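Local coordinates for exopolysaccharide biosynthesis protein (Pantoea stewartii subsp. stewartii DC283, PDB 6TGF), which modifies the glycan of the bacterial biofilm, probably as a hydrolase, using a parallel beta-helix fold like that of bacteriophage tailspikes, at residues L363-V368 against G393-A398; D384-S389 against G427-L432. All coordinates share one frame; numbering follows the deposited sequence.

Contacts 1 and 2 lie side by side in the core of the parallel beta-helix, their centres about 5 Å apart. Each joins two faces of the helix: strands 356-366 and 380-389 are neighbours on one, strands 396-399 and 430-431 on another. Contact 2 thus repeats the arrangement of contact 1 one step further along the axis. In both, an aromatic ring meets a valine and the aliphatic residue after it, Val395-Ile396 for Phe365 and Val429-Leu430 for Trp386. The side-chain chemistry is apolar in both, but contact 1 adds a loose polar approach of backbone atoms at Gly393, whereas contact 2 depends on the long reach of an indole. Hydrogen bonds run between the contacts, as from Asp394 to Asn431.

Contact 1: residues L363-V368 against G393-A398; sequences LRFNNV and GDVIQA
The interior of the parallel beta-helix is where Phe365, from strand 356-366, meets Val395, just before strand 396-399 on another face of the coil, and Ile396, the first residue of that strand. Phe365 points into the core. Its CG lies anti to the carbonyl carbon (chi1 -54°), which carries the ring across the interior toward the second segment. Ring atom CD2 comes to 3.9 Å from CG1 of Val395, and the methyl approaches the ring at a slant. Val395 turns this branch to the ring because CG1 stands anti to its own backbone N (chi1 178°), leaving CG2 beside that nitrogen. A looser touch follows at the next ring atom: CE2 of Phe365 is 4.5 Å from CD1 of Ile396, whose side chain brings its end closer than its root.

The two segments converge toward the other end of the contact. The CA atoms of Phe365 and Val395 are 7.9 Å apart, those of Val368 and Gly393 6.6 Å. There the carbonyl oxygen of Val368 lies 3.6 Å from the amide N of Gly393, a loose polar approach. Trp386 of strand 380-389, alongside the Phe365 ring, packs on the same Val395 and Ile396, while the backbone of Phe365 is hydrogen-bonded to Tyr387 in the adjoining strand. Asp394, whose CB points away from 363-368, is hydrogen-bonded through its carboxylate to Lys428 N and Asn431 ND2.

Cohesion between these two segments therefore comes mainly from dispersion and the exclusion of water around one ring and two aliphatic side chains, with directional bonding left to the partners in neighbouring strands.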
loop_
_atom_site.group_PDB
_atom_site.type_symbol
_atom_site.label_atom_id
_atom_site.label_comp_id
_atom_site.label_asym_id
_atom_site.label_seq_id
_atom_site.Cartn_x
_atom_site.Cartn_y
_atom_site.Cartn_z
ATOM N N LEU B 363 10.908 -8.546 -8.193
ATOM C CA LEU B 363 11.327 -9.861 -8.752
ATOM C C LEU B 363 10.813 -9.986 -10.191
ATOM O O LEU B 363 9.601 -9.793 -10.398
ATOM C CB LEU B 363 10.760 -10.989 -7.882
ATOM C CG LEU B 363 11.073 -10.916 -6.386
ATOM C CD1 LEU B 363 10.410 -12.069 -5.647
ATOM C CD2 LEU B 363 12.572 -10.916 -6.130
ATOM N N ARG B 364 11.701 -10.298 -11.140
ATOM C CA ARG B 364 11.345 -10.610 -12.551
ATOM C C ARG B 364 11.645 -12.088 -12.821
ATOM O O ARG B 364 12.787 -12.513 -12.568
ATOM C CB ARG B 364 12.109 -9.709 -13.527
ATOM C CG ARG B 364 11.666 -8.252 -13.505
ATOM C CD ARG B 364 12.087 -7.481 -14.746
ATOM N NE ARG B 364 10.986 -7.205 -15.667
ATOM C CZ ARG B 364 10.064 -6.258 -15.495
ATOM N NH1 ARG B 364 10.086 -5.484 -14.421
ATOM N NH2 ARG B 364 9.111 -6.088 -16.397
ATOM N N PHE B 365 10.647 -12.836 -13.302
ATOM C CA PHE B 365 10.766 -14.259 -13.718
ATOM C C PHE B 365 10.655 -14.344 -15.245
ATOM O O PHE B 365 9.531 -14.258 -15.773
ATOM C CB PHE B 365 9.705 -15.111 -13.014
ATOM C CG PHE B 365 9.700 -14.977 -11.514
ATOM C CD1 PHE B 365 10.748 -15.475 -10.754
ATOM C CD2 PHE B 365 8.652 -14.348 -10.859
ATOM C CE1 PHE B 365 10.746 -15.348 -9.373
ATOM C CE2 PHE B 365 8.651 -14.223 -9.479
ATOM C CZ PHE B 365 9.697 -14.723 -8.738
ATOM N N ASN B 366 11.795 -14.492 -15.925
ATOM C CA ASN B 366 11.888 -14.596 -17.407
ATOM C C ASN B 366 12.218 -16.043 -17.787
ATOM O O ASN B 366 13.263 -16.541 -17.335
ATOM C CB ASN B 366 12.937 -13.641 -17.979
ATOM C CG ASN B 366 12.637 -12.184 -17.699
ATOM O OD1 ASN B 366 11.478 -11.779 -17.657
ATOM N ND2 ASN B 366 13.677 -11.387 -17.516
ATOM N N ASN B 367 11.352 -16.685 -18.578
ATOM C CA ASN B 367 11.597 -18.013 -19.206
ATOM C C ASN B 367 11.918 -19.049 -18.123
ATOM O O ASN B 367 12.881 -19.819 -18.310
ATOM C CB ASN B 367 12.724 -17.936 -20.242
ATOM C CG ASN B 367 12.637 -16.704 -21.117
ATOM O OD1 ASN B 367 11.786 -16.623 -22.000
ATOM N ND2 ASN B 367 13.515 -15.743 -20.880
ATOM N N VAL B 368 11.145 -19.065 -17.034
ATOM C CA VAL B 368 11.297 -20.044 -15.916
ATOM C C VAL B 368 10.508 -21.307 -16.280
ATOM O O VAL B 368 9.286 -21.199 -16.508
ATOM C CB VAL B 368 10.845 -19.447 -14.569
ATOM C CG1 VAL B 368 10.858 -20.481 -13.451
ATOM C CG2 VAL B 368 11.690 -18.242 -14.184
ATOM N N GLY B 393 6.251 -23.152 -16.242
ATOM C CA GLY B 393 5.891 -23.773 -14.952
ATOM C C GLY B 393 4.986 -22.868 -14.136
ATOM O O GLY B 393 4.547 -21.830 -14.675
ATOM N N ASP B 394 4.710 -23.249 -12.885
ATOM C CA ASP B 394 3.989 -22.405 -11.895
ATOM C C ASP B 394 4.898 -21.234 -11.508
ATOM O O ASP B 394 6.126 -21.433 -11.468
ATOM C CB ASP B 394 3.580 -23.206 -10.655
ATOM C CG ASP B 394 2.554 -24.296 -10.914
ATOM O OD1 ASP B 394 1.967 -24.306 -12.014
ATOM O OD2 ASP B 394 2.348 -25.125 -10.007
ATOM N N VAL B 395 4.319 -20.058 -11.249
ATOM C CA VAL B 395 5.067 -18.840 -10.818
ATOM C C VAL B 395 4.996 -18.752 -9.285
ATOM O O VAL B 395 5.996 -19.109 -8.635
ATOM C CB VAL B 395 4.540 -17.577 -11.528
ATOM C CG1 VAL B 395 5.256 -16.316 -11.069
ATOM C CG2 VAL B 395 4.634 -17.714 -13.040
ATOM N N ILE B 396 3.856 -18.327 -8.728
ATOM C CA ILE B 396 3.628 -18.239 -7.254
ATOM C C ILE B 396 2.864 -19.494 -6.810
ATOM O O ILE B 396 1.654 -19.585 -7.099
ATOM C CB ILE B 396 2.882 -16.943 -6.870
ATOM C CG1 ILE B 396 3.439 -15.712 -7.593
ATOM C CG2 ILE B 396 2.877 -16.756 -5.360
ATOM C CD1 ILE B 396 4.906 -15.444 -7.339
ATOM N N GLN B 397 3.558 -20.423 -6.144
ATOM C CA GLN B 397 2.992 -21.706 -5.649
ATOM C C GLN B 397 3.148 -21.761 -4.127
ATOM O O GLN B 397 4.233 -21.403 -3.631
ATOM C CB GLN B 397 3.686 -22.890 -6.327
ATOM C CG GLN B 397 3.020 -24.234 -6.060
ATOM C CD GLN B 397 3.515 -24.905 -4.801
ATOM O OE1 GLN B 397 4.713 -24.952 -4.528
ATOM N NE2 GLN B 397 2.588 -25.438 -4.022
ATOM N N ALA B 398 2.096 -22.185 -3.423
ATOM C CA ALA B 398 2.084 -22.405 -1.958
ATOM C C ALA B 398 1.203 -23.617 -1.632
ATOM O O ALA B 398 0.046 -23.649 -2.101
ATOM C CB ALA B 398 1.608 -21.161 -1.247
#

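Contact 2: residues D384-S389 against G427-L432; sequences DQWYAS and GKVLNL
Trp386 reaches across the beta-helix core to Val429 and Leu430, and the far corner of its indole does the touching. Its CB leaves strand 380-389 toward the second segment. At CG the side chain stands between the backbone N and the carbonyl carbon (chi1 58°), and from there the bicyclic ring extends across the interior, the six-membered ring leading. The pyrrole part, CD1 and NE1, stays back from Val429 and Leu430. Further out, CZ2 lies 4.1 Å from CD2 of Leu430, and CH2, at the tip, comes nearer to the same methyl, at 3.8 Å. One leucine branch thus serves two adjacent ring atoms, meeting them obliquely. CH2 has a second neighbour in Val429 CG1, 4.3 Å away, and this methyl sits at the edge of the ring, near its plane. The outer corner of the indole thus rests against two neighbouring methyls from successive residues.

Leu430 presents that branch although its side chain does not set out toward Trp386: CG lies anti to the carbonyl carbon (chi1 -50°), and the end of the chain swings closer. Val429 occupies a corner in the chain, where the backbone changes from one face of the coil to the next.

Around this junction, Trp386 stacks on Phe419 of the adjoining strand 414-422 and also packs on Val395 and Ile396. Leu430 rests on Leu416 and Ile396, so strands 396-399 and 414-422 flank the contact. On Tyr387, next in the strand, the hydroxyl is hydrogen-bonded to Arg359 of a neighbouring subunit.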
loop_
_atom_site.group_PDB
_atom_site.type_symbol
_atom_site.label_atom_id
_atom_site.label_comp_id
_atom_site.label_asym_id
_atom_site.label_seq_id
_atom_site.Cartn_x
_atom_site.Cartn_y
_atom_site.Cartn_z
ATOM N N ASP B 384 5.306 -8.144 -3.568
ATOM C CA ASP B 384 5.002 -6.829 -4.192
ATOM C C ASP B 384 5.938 -6.615 -5.387
ATOM O O ASP B 384 7.075 -7.126 -5.343
ATOM C CB ASP B 384 5.142 -5.693 -3.175
ATOM C CG ASP B 384 4.733 -4.332 -3.713
ATOM O OD1 ASP B 384 3.586 -4.207 -4.187
ATOM O OD2 ASP B 384 5.569 -3.408 -3.662
ATOM N N GLN B 385 5.470 -5.888 -6.409
ATOM C CA GLN B 385 6.257 -5.515 -7.616
ATOM C C GLN B 385 6.995 -6.744 -8.158
ATOM O O GLN B 385 8.237 -6.750 -8.115
ATOM C CB GLN B 385 7.247 -4.398 -7.286
ATOM C CG GLN B 385 6.611 -3.021 -7.192
ATOM C CD GLN B 385 7.656 -1.937 -7.265
ATOM O OE1 GLN B 385 7.795 -1.251 -8.277
ATOM N NE2 GLN B 385 8.420 -1.791 -6.194
ATOM N N TRP B 386 6.259 -7.750 -8.637
ATOM C CA TRP B 386 6.840 -8.956 -9.286
ATOM C C TRP B 386 6.267 -9.107 -10.697
ATOM O O TRP B 386 5.078 -8.799 -10.897
ATOM C CB TRP B 386 6.632 -10.218 -8.441
ATOM C CG TRP B 386 5.207 -10.555 -8.128
ATOM C CD1 TRP B 386 4.448 -10.048 -7.114
ATOM C CD2 TRP B 386 4.373 -11.506 -8.814
ATOM N NE1 TRP B 386 3.202 -10.612 -7.123
ATOM C CE2 TRP B 386 3.125 -11.509 -8.154
ATOM C CE3 TRP B 386 4.555 -12.348 -9.916
ATOM C CZ2 TRP B 386 2.065 -12.314 -8.570
ATOM C CZ3 TRP B 386 3.508 -13.147 -10.323
ATOM C CH2 TRP B 386 2.281 -13.129 -9.657
ATOM N N TYR B 387 7.107 -9.552 -11.632
ATOM C CA TYR B 387 6.798 -9.665 -13.079
ATOM C C TYR B 387 7.221 -11.060 -13.555
ATOM O O TYR B 387 8.317 -11.511 -13.178
ATOM C CB TYR B 387 7.477 -8.519 -13.837
ATOM C CG TYR B 387 7.251 -7.150 -13.238
ATOM C CD1 TYR B 387 8.007 -6.702 -12.165
ATOM C CD2 TYR B 387 6.274 -6.303 -13.737
ATOM C CE1 TYR B 387 7.799 -5.452 -11.604
ATOM C CE2 TYR B 387 6.054 -5.050 -13.188
ATOM C CZ TYR B 387 6.819 -4.622 -12.117
ATOM O OH TYR B 387 6.611 -3.390 -11.569
ATOM N N ALA B 388 6.356 -11.734 -14.319
ATOM C CA ALA B 388 6.608 -13.063 -14.927
ATOM C C ALA B 388 6.382 -12.976 -16.441
ATOM O O ALA B 388 5.280 -12.564 -16.847
ATOM C CB ALA B 388 5.719 -14.102 -14.289
ATOM N N SER B 389 7.395 -13.335 -17.236
ATOM C CA SER B 389 7.369 -13.308 -18.722
ATOM C C SER B 389 7.730 -14.688 -19.281
ATOM O O SER B 389 8.855 -15.156 -19.015
ATOM C CB SER B 389 8.292 -12.252 -19.272
ATOM O OG SER B 389 8.566 -12.482 -20.646
ATOM N N GLY B 427 1.620 -23.791 -17.118
ATOM C CA GLY B 427 1.548 -23.826 -15.645
ATOM C C GLY B 427 0.661 -22.724 -15.098
ATOM O O GLY B 427 0.254 -21.844 -15.884
ATOM N N LYS B 428 0.383 -22.768 -13.792
ATOM C CA LYS B 428 -0.515 -21.820 -13.084
ATOM C C LYS B 428 0.304 -20.616 -12.614
ATOM O O LYS B 428 1.285 -20.827 -11.882
ATOM C CB LYS B 428 -1.198 -22.528 -11.910
ATOM C CG LYS B 428 -2.008 -23.757 -12.301
ATOM C CD LYS B 428 -2.467 -24.598 -11.131
ATOM C CE LYS B 428 -2.906 -25.982 -11.556
ATOM N NZ LYS B 428 -3.811 -26.607 -10.563
ATOM N N VAL B 429 -0.080 -19.403 -13.025
ATOM C CA VAL B 429 0.570 -18.130 -12.590
ATOM C C VAL B 429 0.449 -18.044 -11.065
ATOM O O VAL B 429 1.467 -17.759 -10.408
ATOM C CB VAL B 429 -0.044 -16.904 -13.295
ATOM C CG1 VAL B 429 0.474 -15.591 -12.724
ATOM C CG2 VAL B 429 0.185 -16.951 -14.800
ATOM N N LEU B 430 -0.751 -18.301 -10.535
ATOM C CA LEU B 430 -1.028 -18.439 -9.079
ATOM C C LEU B 430 -1.492 -19.872 -8.798
ATOM O O LEU B 430 -2.604 -20.222 -9.225
ATOM C CB LEU B 430 -2.098 -17.424 -8.659
ATOM C CG LEU B 430 -1.869 -15.980 -9.104
ATOM C CD1 LEU B 430 -3.012 -15.089 -8.643
ATOM C CD2 LEU B 430 -0.541 -15.447 -8.587
ATOM N N ASN B 431 -0.658 -20.669 -8.128
ATOM C CA ASN B 431 -1.013 -22.019 -7.613
ATOM C C ASN B 431 -1.194 -21.901 -6.095
ATOM O O ASN B 431 -0.294 -22.339 -5.351
ATOM C CB ASN B 431 0.031 -23.062 -8.023
ATOM C CG ASN B 431 -0.357 -24.481 -7.660
ATOM O OD1 ASN B 431 -1.404 -24.717 -7.060
ATOM N ND2 ASN B 431 0.487 -25.434 -8.018
ATOM N N LEU B 432 -2.317 -21.318 -5.665
ATOM C CA LEU B 432 -2.550 -20.884 -4.261
ATOM C C LEU B 432 -3.921 -21.349 -3.773
ATOM O O LEU B 432 -4.762 -20.530 -3.409
ATOM C CB LEU B 432 -2.425 -19.357 -4.206
ATOM C CG LEU B 432 -1.055 -18.790 -4.580
ATOM C CD1 LEU B 432 -1.110 -17.276 -4.690
ATOM C CD2 LEU B 432 0.006 -19.207 -3.575
#